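Local coordinates for 2-oxoglutarate dehydrogenase E3 component (Thermus thermophilus, PDB 2YQU) that acts as the lipoamide dehydrogenase of the 2-oxoglutarate dehydrogenase complex, an FAD-dependent homodimer that reoxidises protein-bound dihydrolipoyl groups with NAD+, at the interface of chains A and B. Sequence-based numbering; all coordinates share one arbitrary frame. Chains: chain A/B, 2-oxoglutarate dehydrogenase E3 component.

The interface of chains A and B. Residues chain A 49-50, 53-54, 57; chain B 375, 378-379, 406.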
# COMPACT_ATOMS: atom_id res chain seq x y z
N LYS A 49 9.37 4.56 -13.46
CA LYS A 49 9.23 4.10 -12.08
C LYS A 49 10.54 3.54 -11.52
O LYS A 49 10.83 3.72 -10.34
CB LYS A 49 8.05 3.13 -11.90
CG LYS A 49 6.78 3.81 -11.35
CD LYS A 49 6.49 5.17 -12.03
CE LYS A 49 5.59 5.06 -13.21
NZ LYS A 49 5.53 6.36 -14.01
N ALA A 50 11.34 2.90 -12.36
CA ALA A 50 12.69 2.46 -11.96
C ALA A 50 13.51 3.66 -11.47
O ALA A 50 14.12 3.61 -10.39
CB ALA A 50 13.40 1.75 -13.11
N GLU A 53 11.79 5.23 -8.09
CA GLU A 53 11.96 4.45 -6.86
C GLU A 53 13.39 4.57 -6.35
O GLU A 53 13.61 4.76 -5.16
CB GLU A 53 11.61 2.98 -7.09
CG GLU A 53 10.12 2.73 -7.28
CD GLU A 53 9.34 2.76 -5.97
OE1 GLU A 53 8.15 2.40 -5.98
OE2 GLU A 53 9.91 3.13 -4.93
N THR A 54 14.35 4.46 -7.26
CA THR A 54 15.77 4.49 -6.90
C THR A 54 16.24 5.87 -6.49
O THR A 54 16.97 6.00 -5.51
CB THR A 54 16.66 3.94 -8.04
OG1 THR A 54 16.31 4.54 -9.29
CG2 THR A 54 16.44 2.45 -8.23
N ARG A 57 15.11 6.86 -2.90
CA ARG A 57 15.97 6.33 -1.82
C ARG A 57 17.24 7.16 -1.69
O ARG A 57 17.66 7.50 -0.59
CB ARG A 57 16.35 4.87 -2.10
CG ARG A 57 15.46 3.85 -1.45
CD ARG A 57 14.12 3.72 -2.09
NE ARG A 57 13.01 3.98 -1.16
CZ ARG A 57 11.74 4.12 -1.54
NH1 ARG A 57 10.80 4.35 -0.62
NH2 ARG A 57 11.39 4.05 -2.83
N ARG B 375 6.52 -3.23 -10.93
CA ARG B 375 6.82 -2.31 -9.84
C ARG B 375 7.86 -2.85 -8.85
O ARG B 375 8.79 -2.13 -8.48
CB ARG B 375 5.54 -1.93 -9.09
CG ARG B 375 5.71 -0.78 -8.12
CD ARG B 375 6.11 0.55 -8.78
NE ARG B 375 6.15 1.65 -7.81
CZ ARG B 375 5.08 2.28 -7.33
NH1 ARG B 375 5.23 3.25 -6.45
NH2 ARG B 375 3.86 1.95 -7.71
N ALA B 378 11.28 -2.69 -10.40
CA ALA B 378 11.73 -1.29 -10.43
C ALA B 378 12.31 -0.84 -9.07
O ALA B 378 13.28 -0.08 -9.03
CB ALA B 378 10.58 -0.38 -10.86
N MET B 379 11.72 -1.32 -7.98
CA MET B 379 12.20 -1.04 -6.62
C MET B 379 13.47 -1.80 -6.23
O MET B 379 14.09 -1.48 -5.22
CB MET B 379 11.14 -1.47 -5.58
CG MET B 379 9.86 -0.71 -5.62
SD MET B 379 8.62 -1.61 -4.65
CE MET B 379 9.23 -1.33 -3.01
N ARG B 406 6.13 -4.34 1.57
CA ARG B 406 4.87 -3.62 1.76
C ARG B 406 3.64 -4.49 1.58
O ARG B 406 2.57 -3.99 1.26
CB ARG B 406 4.81 -2.39 0.85
CG ARG B 406 6.01 -1.47 1.06
CD ARG B 406 6.28 -0.51 -0.03
NE ARG B 406 7.58 0.11 0.17
CZ ARG B 406 8.10 1.04 -0.62
NH1 ARG B 406 7.43 1.47 -1.68
NH2 ARG B 406 9.30 1.54 -0.34
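A:Glu53 reaches across the dimer interface to B:Arg375, crossing it at about a right angle. Carboxylate oxygen OE1 of A:Glu53 receives a salt-bridged hydrogen bond from NE of B:Arg375 at 2.8 Å; OE1 uses its anti lone pair and lies 15° out of the B:Arg375 guanidinium plane, and NH1 of B:Arg375 adds a weak bond to the same oxygen. The other oxygen, OE2, pairs with NH2 of A:Arg57 in its own chain at 2.7 Å, so one carboxylate links arginines of both subunits. B:Met379 crosses A:Glu53 obliquely, its CG 3.5 Å from CD of A:Glu53; the unbranched methionine chain packs this methylene against the carboxylate and sends its methyl CE on to one face of the B:Arg406 guanidinium. B:Ala378 puts its CB 3.7 Å from CA of A:Ala50, and the two short side chains let the backbones come close. An alanine in place of A:Glu53 would probably leave B:Arg375 and A:Arg57 without their shared counter-charge and open a gap beside B:Met379.

Further out, A:Arg57 bends at chi2 and chi3 (73° and -122°), folding back so that NH2 also bonds to the carbonyl O of A:Glu53, one helical turn earlier. NH1 of A:Arg57 and NH2 of B:Arg406 meet tip to tip at 3.2 Å, two donors whose like charges the nearby carboxylate probably eases. A:Thr54 suits its place by turning hydroxyl OG1 to the carbonyl O of A:Ala50, 2.6 Å away in its own helix, and methyl CG2 towards chain B.

Helix 45-63 of chain A, beginning at A:Cys45 of the redox-active disulfide, thus packs against helix 374-379 in the dimerisation domain of chain B; the contact's centre lies about 24 Å from A:His434, and two-fold symmetry repeats it.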